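PDB 4KVF: rhamnose ABC transporter, periplasmic rhamnose-binding protein from Kribbella flavida, which probably binds a sugar, presumably rhamnose, outside the membrane and presents it to its ABC transporter for uptake. Local coordinates for residues I100-N105 with I122-F127; A167-T172 with I229-T234; G285-Y290 with F308-L313. All coordinates share one frame; numbering follows the deposited sequence.

The three contacts sample both lobes of a two-lobed periplasmic binding protein, probably for a sugar. Contacts 1 and 2 each join neighbouring strands of a parallel sheet, one in either lobe; their centres lie about 29 Å apart and their nearest atoms about 15 Å. The C-terminal strand ends of both probably face the cleft between the lobes, as in relatives. Contact 3 belongs with contact 1: CB of Ala288, on helix 281-296, lies 3.6 Å from CG1 of Val101. From contact 2 it is about 17 Å away by nearest atoms. One glycerol lies about 4 Å from the Ile122 side chain, at the start of strand 123-127; glycerol also lies about 4 Å from that of Thr233, beyond strand 226-231, where Thr234 N bonds it.

Contact 1 of 3, residues I100-N105 with I122-F127; sequences IVVAAN and IKVVTF
Val101 and Phe127 meet at the C-terminal end of two parallel strands, where CG1 of Val101 lies 3.4 Å from CD1 of Phe127 and the two side chains cross at about a right angle. Ala103 closes over the same ring, its methyl CB 3.9 Å from the centroid and 16° off the normal, a CH-pi contact displaced toward the rim. The ring reaches this place because CG of Phe127 stands between its own backbone N and carbonyl carbon (chi1 75°), which folds the aromatic group back over residues 101-103. Helix 281-296, through Ile284, and strand 138-141, through Ile140, pack on it too.

Four backbone bonds tie the strands together, from Ile100 N to Lys123 O at 2.8 Å through to Phe127 N and Val102 O at 3.0 Å. The last is the most bent, with an N-H...O angle of 144° and its donor well above the carbonyl plane. Away from the tight Phe127 end the side chains meet less closely: CG1 of Val102 stays 4.0 Å from CG2 of Thr126, while Thr126 OG1 turns to Asp130. CG2 of Ile122 touches CG1 of Ile100 at 3.8 Å beneath helix 111-119, the crossover of this beta-alpha-beta unit. Beside it the chain of Lys123 leads away toward the partly exposed side, where its NZ has a long, weak ion pair with Asp121.

The side chains thus meet through apolar groups, while the polar bonds across the pair are all main-chain and set the parallel register.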
loop_
_atom_site.group_PDB
_atom_site.type_symbol
_atom_site.label_atom_id
_atom_site.label_comp_id
_atom_site.label_asym_id
_atom_site.label_seq_id
_atom_site.Cartn_x
_atom_site.Cartn_y
_atom_site.Cartn_z
ATOM N N ILE A 100 -4.176 -4.295 19.041
ATOM C CA ILE A 100 -2.896 -4.582 18.403
ATOM C C ILE A 100 -3.044 -4.369 16.903
ATOM O O ILE A 100 -3.897 -4.973 16.259
ATOM C CB ILE A 100 -2.404 -6.033 18.664
ATOM C CG1 ILE A 100 -2.129 -6.252 20.155
ATOM C CG2 ILE A 100 -1.119 -6.316 17.862
ATOM C CD1 ILE A 100 -1.772 -7.710 20.519
ATOM N N VAL A 101 -2.228 -3.473 16.361
ATOM C CA VAL A 101 -2.202 -3.204 14.928
ATOM C C VAL A 101 -0.918 -3.803 14.359
ATOM O O VAL A 101 0.194 -3.364 14.687
ATOM C CB VAL A 101 -2.231 -1.688 14.667
ATOM C CG1 VAL A 101 -2.263 -1.412 13.175
ATOM C CG2 VAL A 101 -3.445 -1.085 15.348
ATOM N N VAL A 102 -1.061 -4.809 13.502
ATOM C CA VAL A 102 0.104 -5.598 13.112
ATOM C C VAL A 102 0.176 -5.866 11.603
ATOM O O VAL A 102 -0.831 -6.182 10.960
ATOM C CB VAL A 102 0.135 -6.933 13.905
ATOM C CG1 VAL A 102 -1.196 -7.684 13.757
ATOM C CG2 VAL A 102 1.314 -7.806 13.474
ATOM N N ALA A 103 1.374 -5.744 11.046
ATOM C CA ALA A 103 1.596 -6.113 9.650
ATOM C C ALA A 103 2.211 -7.502 9.670
ATOM O O ALA A 103 3.390 -7.657 9.960
ATOM C CB ALA A 103 2.538 -5.121 8.966
ATOM N N ALA A 104 1.396 -8.511 9.384
ATOM C CA ALA A 104 1.842 -9.902 9.499
ATOM C C ALA A 104 2.821 -10.337 8.413
ATOM O O ALA A 104 2.530 -10.245 7.218
ATOM C CB ALA A 104 0.606 -10.842 9.526
ATOM N N ASN A 105 3.995 -10.825 8.816
ATOM C CA ASN A 105 4.966 -11.329 7.851
ATOM C C ASN A 105 4.537 -12.659 7.247
ATOM O O ASN A 105 4.805 -12.940 6.082
ATOM C CB ASN A 105 6.342 -11.480 8.498
ATOM C CG ASN A 105 7.007 -10.145 8.760
ATOM O OD1 ASN A 105 6.784 -9.178 8.027
ATOM N ND2 ASN A 105 7.834 -10.085 9.802
ATOM N N ILE A 122 -8.693 -8.244 23.359
ATOM C CA ILE A 122 -7.869 -7.302 22.637
ATOM C C ILE A 122 -8.325 -7.352 21.182
ATOM O O ILE A 122 -8.474 -8.433 20.622
ATOM C CB ILE A 122 -6.379 -7.703 22.712
ATOM C CG1 ILE A 122 -5.907 -7.706 24.161
ATOM C CG2 ILE A 122 -5.524 -6.747 21.879
ATOM C CD1 ILE A 122 -4.466 -8.194 24.356
ATOM N N LYS A 123 -8.573 -6.194 20.574
ATOM C CA LYS A 123 -8.914 -6.171 19.148
ATOM C C LYS A 123 -7.672 -6.200 18.268
ATOM O O LYS A 123 -6.672 -5.534 18.543
ATOM C CB LYS A 123 -9.796 -4.957 18.818
ATOM C CG LYS A 123 -11.068 -4.881 19.660
ATOM C CD LYS A 123 -11.932 -6.129 19.504
ATOM C CE LYS A 123 -12.910 -6.261 20.656
ATOM N NZ LYS A 123 -13.767 -7.470 20.508
ATOM N N VAL A 124 -7.739 -6.976 17.192
ATOM C CA VAL A 124 -6.591 -7.144 16.320
ATOM C C VAL A 124 -6.909 -6.637 14.919
ATOM O O VAL A 124 -7.836 -7.107 14.270
ATOM C CB VAL A 124 -6.159 -8.620 16.249
ATOM C CG1 VAL A 124 -5.072 -8.806 15.204
ATOM C CG2 VAL A 124 -5.670 -9.087 17.611
ATOM N N VAL A 125 -6.145 -5.645 14.492
ATOM C CA VAL A 125 -6.272 -5.065 13.165
ATOM C C VAL A 125 -4.958 -5.277 12.412
ATOM O O VAL A 125 -3.891 -4.799 12.815
ATOM C CB VAL A 125 -6.539 -3.555 13.262
ATOM C CG1 VAL A 125 -6.561 -2.929 11.878
ATOM C CG2 VAL A 125 -7.847 -3.304 13.991
ATOM N N THR A 126 -5.021 -6.007 11.314
ATOM C CA THR A 126 -3.836 -6.157 10.502
ATOM C C THR A 126 -3.743 -4.997 9.515
ATOM O O THR A 126 -4.730 -4.306 9.250
ATOM C CB THR A 126 -3.851 -7.488 9.746
ATOM O OG1 THR A 126 -5.126 -7.640 9.115
ATOM C CG2 THR A 126 -3.671 -8.643 10.718
ATOM N N PHE A 127 -2.549 -4.767 8.995
ATOM C CA PHE A 127 -2.355 -3.725 7.990
ATOM C C PHE A 127 -1.207 -4.087 7.081
ATOM O O PHE A 127 -0.317 -4.838 7.470
ATOM C CB PHE A 127 -2.152 -2.343 8.633
ATOM C CG PHE A 127 -0.791 -2.134 9.253
ATOM C CD1 PHE A 127 -0.506 -2.640 10.504
ATOM C CD2 PHE A 127 0.185 -1.401 8.595
ATOM C CE1 PHE A 127 0.737 -2.427 11.092
ATOM C CE2 PHE A 127 1.437 -1.194 9.175
ATOM C CZ PHE A 127 1.705 -1.705 10.428
#

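Contact 2 of 3, residues A167-T172 with I229-T234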
loop_
_atom_site.group_PDB
_atom_site.type_symbol
_atom_site.label_atom_id
_atom_site.label_comp_id
_atom_site.label_asym_id
_atom_site.label_seq_id
_atom_site.Cartn_x
_atom_site.Cartn_y
_atom_site.Cartn_z
ATOM N N ALA A 167 4.372 -1.119 -22.234
ATOM C CA ALA A 167 5.117 -2.282 -21.759
ATOM C C ALA A 167 5.198 -2.176 -20.257
ATOM O O ALA A 167 5.128 -1.085 -19.714
ATOM C CB ALA A 167 6.500 -2.318 -22.358
ATOM N N VAL A 168 5.317 -3.309 -19.581
ATOM C CA VAL A 168 5.454 -3.302 -18.134
ATOM C C VAL A 168 6.891 -3.661 -17.773
ATOM O O VAL A 168 7.478 -4.559 -18.376
ATOM C CB VAL A 168 4.468 -4.304 -17.482
ATOM C CG1 VAL A 168 4.823 -4.574 -16.001
ATOM C CG2 VAL A 168 3.033 -3.797 -17.636
ATOM N N LEU A 169 7.463 -2.920 -16.825
ATOM C CA LEU A 169 8.723 -3.289 -16.200
ATOM C C LEU A 169 8.407 -3.730 -14.772
ATOM O O LEU A 169 8.071 -2.918 -13.907
ATOM C CB LEU A 169 9.711 -2.110 -16.229
ATOM C CG LEU A 169 11.043 -2.271 -15.485
ATOM C CD1 LEU A 169 11.818 -3.468 -16.013
ATOM C CD2 LEU A 169 11.894 -1.004 -15.613
ATOM N N SER A 170 8.454 -5.038 -14.545
ATOM C CA SER A 170 8.001 -5.592 -13.280
ATOM C C SER A 170 9.163 -5.867 -12.337
ATOM O O SER A 170 10.297 -5.442 -12.582
ATOM C CB SER A 170 7.191 -6.873 -13.523
ATOM O OG SER A 170 6.531 -7.288 -12.333
ATOM N N ALA A 171 8.858 -6.551 -11.237
ATOM C CA ALA A 171 9.878 -7.019 -10.309
ATOM C C ALA A 171 10.369 -8.377 -10.802
ATOM O O ALA A 171 10.766 -8.497 -11.955
ATOM C CB ALA A 171 9.295 -7.113 -8.896
ATOM N N THR A 172 10.320 -9.405 -9.955
ATOM C CA THR A 172 10.753 -10.738 -10.371
ATOM C C THR A 172 9.621 -11.476 -11.065
ATOM O O THR A 172 8.456 -11.133 -10.865
ATOM C CB THR A 172 11.153 -11.582 -9.165
ATOM O OG1 THR A 172 10.015 -11.713 -8.302
ATOM C CG2 THR A 172 12.308 -10.937 -8.420
ATOM N N ILE A 229 6.059 3.172 -20.470
ATOM C CA ILE A 229 6.531 2.071 -19.651
ATOM C C ILE A 229 5.819 2.202 -18.317
ATOM O O ILE A 229 5.876 3.261 -17.693
ATOM C CB ILE A 229 8.050 2.137 -19.406
ATOM C CG1 ILE A 229 8.805 2.022 -20.734
ATOM C CG2 ILE A 229 8.469 1.042 -18.433
ATOM C CD1 ILE A 229 10.310 2.012 -20.594
ATOM N N VAL A 230 5.141 1.134 -17.888
ATOM C CA VAL A 230 4.454 1.104 -16.601
ATOM C C VAL A 230 5.261 0.197 -15.682
ATOM O O VAL A 230 5.425 -0.981 -15.973
ATOM C CB VAL A 230 3.028 0.487 -16.721
ATOM C CG1 VAL A 230 2.319 0.477 -15.370
ATOM C CG2 VAL A 230 2.190 1.231 -17.760
ATOM N N SER A 231 5.783 0.734 -14.585
ATOM C CA SER A 231 6.601 -0.078 -13.685
ATOM C C SER A 231 5.995 -0.105 -12.295
ATOM O O SER A 231 6.159 0.849 -11.532
ATOM C CB SER A 231 8.031 0.469 -13.639
ATOM O OG SER A 231 8.904 -0.442 -12.991
ATOM N N PRO A 232 5.283 -1.197 -11.964
ATOM C CA PRO A 232 4.611 -1.329 -10.669
ATOM C C PRO A 232 5.579 -1.827 -9.603
ATOM O O PRO A 232 5.343 -2.841 -8.949
ATOM C CB PRO A 232 3.522 -2.365 -10.953
ATOM C CG PRO A 232 4.142 -3.256 -12.002
ATOM C CD PRO A 232 4.966 -2.314 -12.877
ATOM N N THR A 233 6.687 -1.110 -9.467
ATOM C CA THR A 233 7.688 -1.390 -8.442
ATOM C C THR A 233 8.434 -0.094 -8.201
ATOM O O THR A 233 8.788 0.589 -9.161
ATOM C CB THR A 233 8.678 -2.480 -8.883
ATOM O OG1 THR A 233 9.985 -2.184 -8.364
ATOM C CG2 THR A 233 8.774 -2.551 -10.394
ATOM N N THR A 234 8.669 0.255 -6.934
ATOM C CA THR A 234 9.330 1.526 -6.644
ATOM C C THR A 234 10.754 1.553 -7.188
ATOM O O THR A 234 11.226 2.598 -7.661
ATOM C CB THR A 234 9.300 1.881 -5.143
ATOM O OG1 THR A 234 10.136 0.970 -4.420
ATOM C CG2 THR A 234 7.871 1.805 -4.629
#
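Ser231 reaches Leu169 across two parallel strands, 226-231 and 164-170, which run side by side in a sheet of the alternating beta-alpha kind found in periplasmic binding proteins. Hydrogen bonds come first. Val230 N gives a nearly straight bond (174°) to Ala167 O, and Val230 O accepts Leu169 N at 2.9 Å. The next rung is made by a side chain: with Pro232 offering no N-H, the hydroxyl of Ser231, its OG anti to the backbone N (chi1 -168°), donates to Leu169 O at 2.8 Å. An alanine here, lacking the hydroxyl, would probably leave the buried Leu169 O short of a partner and the strand ends less firmly joined.

Apolar contacts fill in around these bonds. CG1 of Val168 meets the ring carbon CD of Pro232 at 3.9 Å, and CG2 of Ile229 lies 4.0 Å from CB of Leu169.

A turn and a cap follow the strand. Pro232 centres an inverse gamma turn, and Thr233 is the N-cap of helix 234-245, its OG1 bonded to Gly236 N and to Asp207. The methyl CG2 of Thr233 rests 3.6 Å from Leu169 O.

Contact 3 of 3, residues G285-Y290 with F308-L313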
loop_
_atom_site.group_PDB
_atom_site.type_symbol
_atom_site.label_atom_id
_atom_site.label_comp_id
_atom_site.label_asym_id
_atom_site.label_seq_id
_atom_site.Cartn_x
_atom_site.Cartn_y
_atom_site.Cartn_z
ATOM N N GLY A 285 -1.857 3.855 8.933
ATOM C CA GLY A 285 -1.742 3.784 10.377
ATOM C C GLY A 285 -2.856 4.545 11.064
ATOM O O GLY A 285 -3.383 4.125 12.096
ATOM N N TYR A 286 -3.205 5.693 10.488
ATOM C CA TYR A 286 -4.292 6.530 11.008
ATOM C C TYR A 286 -5.621 5.775 10.935
ATOM O O TYR A 286 -6.364 5.696 11.917
ATOM C CB TYR A 286 -4.329 7.845 10.213
ATOM C CG TYR A 286 -5.330 8.874 10.671
ATOM C CD1 TYR A 286 -6.677 8.748 10.350
ATOM C CD2 TYR A 286 -4.924 9.993 11.381
ATOM C CE1 TYR A 286 -7.598 9.707 10.751
ATOM C CE2 TYR A 286 -5.842 10.950 11.793
ATOM C CZ TYR A 286 -7.175 10.799 11.467
ATOM O OH TYR A 286 -8.092 11.752 11.869
ATOM N N LEU A 287 -5.923 5.200 9.775
ATOM C CA LEU A 287 -7.147 4.441 9.629
ATOM C C LEU A 287 -7.168 3.238 10.568
ATOM O O LEU A 287 -8.198 2.934 11.156
ATOM C CB LEU A 287 -7.341 4.003 8.172
ATOM C CG LEU A 287 -8.561 3.123 7.874
ATOM C CD1 LEU A 287 -9.853 3.750 8.400
ATOM C CD2 LEU A 287 -8.670 2.862 6.369
ATOM N N ALA A 288 -6.029 2.564 10.716
ATOM C CA ALA A 288 -5.967 1.392 11.589
ATOM C C ALA A 288 -6.347 1.733 13.037
ATOM O O ALA A 288 -7.062 0.968 13.689
ATOM C CB ALA A 288 -4.582 0.744 11.532
ATOM N N ALA A 289 -5.889 2.884 13.530
ATOM C CA ALA A 289 -6.228 3.303 14.889
ATOM C C ALA A 289 -7.733 3.520 15.061
ATOM O O ALA A 289 -8.333 3.087 16.047
ATOM C CB ALA A 289 -5.464 4.558 15.269
ATOM N N TYR A 290 -8.367 4.181 14.099
ATOM C CA TYR A 290 -9.805 4.403 14.206
ATOM C C TYR A 290 -10.604 3.109 14.095
ATOM O O TYR A 290 -11.605 2.937 14.779
ATOM C CB TYR A 290 -10.290 5.457 13.189
ATOM C CG TYR A 290 -10.121 6.874 13.695
ATOM C CD1 TYR A 290 -11.097 7.469 14.491
ATOM C CD2 TYR A 290 -8.986 7.618 13.390
ATOM C CE1 TYR A 290 -10.943 8.764 14.971
ATOM C CE2 TYR A 290 -8.825 8.914 13.875
ATOM C CZ TYR A 290 -9.809 9.481 14.659
ATOM O OH TYR A 290 -9.648 10.765 15.138
ATOM N N PHE A 308 -18.229 3.029 9.914
ATOM C CA PHE A 308 -17.698 3.804 11.028
ATOM C C PHE A 308 -16.976 5.038 10.530
ATOM O O PHE A 308 -16.646 5.140 9.352
ATOM C CB PHE A 308 -16.767 2.961 11.902
ATOM C CG PHE A 308 -15.481 2.578 11.227
ATOM C CD1 PHE A 308 -15.457 1.574 10.277
ATOM C CD2 PHE A 308 -14.286 3.228 11.544
ATOM C CE1 PHE A 308 -14.260 1.216 9.653
ATOM C CE2 PHE A 308 -13.099 2.886 10.918
ATOM C CZ PHE A 308 -13.086 1.873 9.967
ATOM N N LYS A 309 -16.761 5.982 11.441
ATOM C CA LYS A 309 -16.089 7.231 11.128
ATOM C C LYS A 309 -14.619 7.081 11.471
ATOM O O LYS A 309 -14.275 6.507 12.504
ATOM C CB LYS A 309 -16.685 8.377 11.953
ATOM C CG LYS A 309 -18.153 8.654 11.705
ATOM C CD LYS A 309 -18.414 8.981 10.245
ATOM C CE LYS A 309 -19.751 9.689 10.077
ATOM N NZ LYS A 309 -20.829 9.035 10.868
ATOM N N ALA A 310 -13.755 7.589 10.597
ATOM C CA ALA A 310 -12.314 7.539 10.831
ATOM C C ALA A 310 -11.677 8.913 10.726
ATOM O O ALA A 310 -10.793 9.129 9.905
ATOM C CB ALA A 310 -11.645 6.566 9.856
ATOM N N GLY A 311 -12.126 9.839 11.567
ATOM C CA GLY A 311 -11.547 11.170 11.618
ATOM C C GLY A 311 -11.507 11.867 10.269
ATOM O O GLY A 311 -12.503 11.902 9.541
ATOM N N LYS A 312 -10.333 12.394 9.932
ATOM C CA LYS A 312 -10.118 13.195 8.726
ATOM C C LYS A 312 -10.362 12.384 7.460
ATOM O O LYS A 312 -10.522 12.955 6.382
ATOM C CB LYS A 312 -8.680 13.738 8.697
ATOM C CG LYS A 312 -7.634 12.683 8.321
ATOM C CD LYS A 312 -6.207 13.211 8.510
ATOM C CE LYS A 312 -5.191 12.134 8.132
ATOM N NZ LYS A 312 -3.795 12.617 8.333
ATOM N N LEU A 313 -10.359 11.059 7.578
ATOM C CA LEU A 313 -10.510 10.195 6.403
ATOM C C LEU A 313 -11.975 9.962 6.006
ATOM O O LEU A 313 -12.244 9.393 4.948
ATOM C CB LEU A 313 -9.827 8.846 6.619
ATOM C CG LEU A 313 -8.326 8.929 6.864
ATOM C CD1 LEU A 313 -7.784 7.513 7.047
ATOM C CD2 LEU A 313 -7.641 9.631 5.705
#
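From helix 281-296 the Tyr286 ring reaches the loop, with Lys312 drawn out across one of its faces. CE of Lys312 sits over the ring centre, 3.9 Å from the centroid and 10° off the normal, in a CH-pi contact; NZ, at 4.6 Å, is off-centre and adds a cation-pi interaction. The lysine starts with CG between its backbone N and carbonyl carbon (chi1 76°) and is extended beyond, which lays its methylenes obliquely along the aromatic group. Its ammonium also has a long, weak ion pair with Asp283. The same ring is fixed at its tip, where Tyr286 OH accepts Lys312 N at 3.0 Å in an almost straight bond (174°). At the ring edge, and in its plane, Ala310 O lies 3.4 Å from CE1 of Tyr286. Leu313 slides past in the opposite direction, its CD1 3.7 Å from CD1 of Tyr286.

One turn further along the helix, Tyr290 presents a face to the loop backbone, with the Ala310 carbonyl carbon and Gly311 N lying over its centre. CA of Gly311 is 4.2 Å from the centroid. A CB on Gly311 would clash with Tyr286 OH and Tyr290 CZ, and the residue's positive phi by itself favours glycine. Tyr290 OH is hydrogen-bonded to Glu67 OE1, which Tyr286 OH also meets in a weak bond.

Between the two tyrosines in sequence, Leu287 brings its CD1 to the methyl CB of Ala310, 3.6 Å away, and to CZ of Phe308. Strands 307-309 and 315-317 with the loop between them form a beta-hairpin, and its first strand and loop pack on helix 281-296 of the binding-protein lobe.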